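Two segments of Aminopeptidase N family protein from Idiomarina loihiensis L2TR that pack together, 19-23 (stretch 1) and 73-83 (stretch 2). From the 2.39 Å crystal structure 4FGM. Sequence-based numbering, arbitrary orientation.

Stretch 1 (19-23) SLTIE
Stretch 2, residues 73-83: QLARSKHPVTV

Four backbone hydrogen bonds pair strands 19-22 and 81-83, two to each hydrogen-bonded pair. In the first, Leu20 N donates to Val83 O at 2.8 Å (N-H...O angle 147°) and Val83 N returns to Leu20 O at 2.7 Å (166°). In the second, Ile22 N reaches Val81 O at 2.7 Å (163°), and Val81 N reaches Ile22 O at 2.8 Å (161°). The strands run antiparallel, their N-to-C directions 162° apart and their axes 4.5 Å apart at closest approach. Between these two hydrogen-bonded pairs lies the non-hydrogen-bonded pair Thr21-Thr82, so the CA-CA spacing alternates: 5.0 Å for Leu20-Val83, 4.4 Å for Thr21-Thr82, 5.2 Å for Ile22-Val81. The register runs on to Glu23-Pro80, whose CA atoms are 4.2 Å apart beyond the strand pairing.

The carbonyls also receive CA-H...O contacts: Ser19 CA to Val83 O at 3.3 Å, Thr82 CA to Leu20 O at 3.2 Å and Thr21 CA to Val81 O at 3.4 Å. Pro80, which has no amide hydrogen to donate, brings its CA to 3.2 Å from both Ile22 O and Glu23 O.

The backbone is extended through both strands, with phi/psi of -132/125 at Leu20, -116/115 at Thr21, -106/113 at Ile22, -122/143 at Val81, -119/125 at Thr82 and -108/130 at Val83. Glu23 turns out of this conformation at -57/-46, whereas Pro80 enters the second strand at -58/149.

Side chains alternate across the sheet. Thr21 (chi1 m, -53°) and Thr82 (m, -59°) share one face, with Thr21 OG1 3.8 Å from Thr82 OG1. The opposite face carries the buried Leu20, Ile22, Val81 and Val83. There Leu20 (t, p) sets its CB 4.2 Å from Val83 CB, with Val83 in t (-175°); Val81 is also t (173°). Ile22 (m, t) extends CD1 to 4.2 Å from CD1 of Leu74 (m, t), whose CA-to-CB bond points toward stretch 1 from the end of strand 73-74. Residues 75-80 form the loop joining that strand to 81-83, and Ala75 through Lys78 make no contact with stretch 1.

At the exposed end, the CA-to-CB bond of Glu23 points away, but its chain (t, p, chi3 14°) curls back, bringing OE1 to 3.8 Å from CG of the C-gamma exo Pro80 ring. In all, the two stretches bury 430 Å², both sides summed.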

# COMPACT_ATOMS: atom_id res chain seq x y z
N SER A 19 17.76 -5.45 23.86
CA SER A 19 17.97 -4.96 25.21
C SER A 19 17.41 -3.56 25.28
O SER A 19 17.50 -2.78 24.33
CB SER A 19 19.46 -4.93 25.58
OG SER A 19 19.93 -6.22 25.92
N LEU A 20 16.82 -3.25 26.42
CA LEU A 20 16.21 -1.96 26.65
C LEU A 20 16.71 -1.48 28.01
O LEU A 20 16.58 -2.19 29.01
CB LEU A 20 14.69 -2.15 26.65
CG LEU A 20 13.80 -1.04 27.19
CD1 LEU A 20 13.93 0.19 26.34
CD2 LEU A 20 12.38 -1.53 27.19
N THR A 21 17.30 -0.29 28.04
CA THR A 21 17.82 0.24 29.29
C THR A 21 17.11 1.52 29.74
O THR A 21 17.18 2.56 29.08
CB THR A 21 19.33 0.49 29.17
OG1 THR A 21 19.97 -0.71 28.72
CG2 THR A 21 19.92 0.88 30.52
N ILE A 22 16.43 1.41 30.87
CA ILE A 22 15.69 2.53 31.43
C ILE A 22 16.45 3.07 32.62
O ILE A 22 16.57 2.39 33.64
CB ILE A 22 14.29 2.09 31.87
CG1 ILE A 22 13.62 1.30 30.75
CG2 ILE A 22 13.46 3.31 32.24
CD1 ILE A 22 12.49 0.40 31.21
N GLU A 23 16.97 4.30 32.49
CA GLU A 23 17.75 4.95 33.54
C GLU A 23 16.96 5.05 34.84
O GLU A 23 17.47 4.75 35.92
CB GLU A 23 18.19 6.35 33.08
CG GLU A 23 19.02 7.15 34.08
CD GLU A 23 20.38 6.53 34.35
OE1 GLU A 23 20.79 5.62 33.58
OE2 GLU A 23 21.05 6.95 35.32
N GLN A 73 4.86 -5.56 33.29
CA GLN A 73 5.00 -4.71 34.47
C GLN A 73 6.24 -5.13 35.26
O GLN A 73 6.39 -6.30 35.63
CB GLN A 73 3.76 -4.81 35.36
CG GLN A 73 3.74 -3.80 36.50
CD GLN A 73 2.45 -3.83 37.29
OE1 GLN A 73 2.11 -4.84 37.92
NE2 GLN A 73 1.71 -2.73 37.27
N LEU A 74 7.13 -4.17 35.50
CA LEU A 74 8.39 -4.40 36.21
C LEU A 74 8.27 -4.20 37.71
O LEU A 74 7.48 -3.37 38.17
CB LEU A 74 9.47 -3.44 35.70
CG LEU A 74 10.00 -3.52 34.27
CD1 LEU A 74 10.79 -2.26 33.98
CD2 LEU A 74 10.86 -4.77 34.09
N ALA A 75 9.06 -4.95 38.47
CA ALA A 75 9.06 -4.78 39.92
C ALA A 75 9.77 -3.45 40.16
O ALA A 75 10.52 -2.97 39.30
CB ALA A 75 9.82 -5.92 40.58
N ARG A 76 9.51 -2.84 41.31
CA ARG A 76 10.12 -1.56 41.67
C ARG A 76 11.64 -1.64 41.77
O ARG A 76 12.19 -2.68 42.15
CB ARG A 76 9.60 -1.08 43.02
CG ARG A 76 8.15 -0.67 43.04
CD ARG A 76 7.66 -0.55 44.47
NE ARG A 76 6.32 0.02 44.53
CZ ARG A 76 6.03 1.29 44.29
NH1 ARG A 76 7.01 2.14 43.98
NH2 ARG A 76 4.78 1.72 44.35
N SER A 77 12.32 -0.55 41.45
CA SER A 77 13.77 -0.51 41.55
C SER A 77 14.27 0.91 41.69
O SER A 77 13.75 1.82 41.05
CB SER A 77 14.40 -1.17 40.33
OG SER A 77 15.82 -1.07 40.40
N LYS A 78 15.27 1.10 42.55
CA LYS A 78 15.86 2.41 42.78
C LYS A 78 16.94 2.67 41.75
O LYS A 78 17.40 3.80 41.58
CB LYS A 78 16.50 2.47 44.17
CG LYS A 78 15.52 2.46 45.33
CD LYS A 78 16.26 2.16 46.64
CE LYS A 78 15.42 2.53 47.86
NZ LYS A 78 14.05 1.93 47.82
N HIS A 79 17.35 1.62 41.05
CA HIS A 79 18.39 1.72 40.04
C HIS A 79 17.90 1.56 38.61
O HIS A 79 16.76 1.15 38.37
CB HIS A 79 19.45 0.65 40.29
CG HIS A 79 19.93 0.58 41.71
ND1 HIS A 79 19.54 -0.42 42.57
CD2 HIS A 79 20.75 1.40 42.41
CE1 HIS A 79 20.11 -0.22 43.75
NE2 HIS A 79 20.85 0.88 43.68
N PRO A 80 18.77 1.88 37.64
CA PRO A 80 18.43 1.76 36.22
C PRO A 80 18.05 0.29 35.98
O PRO A 80 18.57 -0.60 36.65
CB PRO A 80 19.73 2.13 35.52
CG PRO A 80 20.36 3.10 36.45
CD PRO A 80 20.11 2.48 37.81
N VAL A 81 17.15 0.04 35.04
CA VAL A 81 16.75 -1.33 34.74
C VAL A 81 17.02 -1.66 33.28
O VAL A 81 16.87 -0.82 32.38
CB VAL A 81 15.25 -1.55 35.04
CG1 VAL A 81 14.82 -2.93 34.56
CG2 VAL A 81 14.99 -1.43 36.54
N THR A 82 17.45 -2.90 33.05
CA THR A 82 17.73 -3.39 31.71
C THR A 82 16.80 -4.57 31.44
O THR A 82 16.74 -5.53 32.21
CB THR A 82 19.20 -3.86 31.58
OG1 THR A 82 20.07 -2.77 31.88
CG2 THR A 82 19.48 -4.34 30.16
N VAL A 83 16.05 -4.49 30.34
CA VAL A 83 15.12 -5.54 29.96
C VAL A 83 15.68 -6.27 28.75
O VAL A 83 16.08 -5.63 27.78
CB VAL A 83 13.74 -4.94 29.62
CG1 VAL A 83 12.72 -6.04 29.35
CG2 VAL A 83 13.28 -4.04 30.76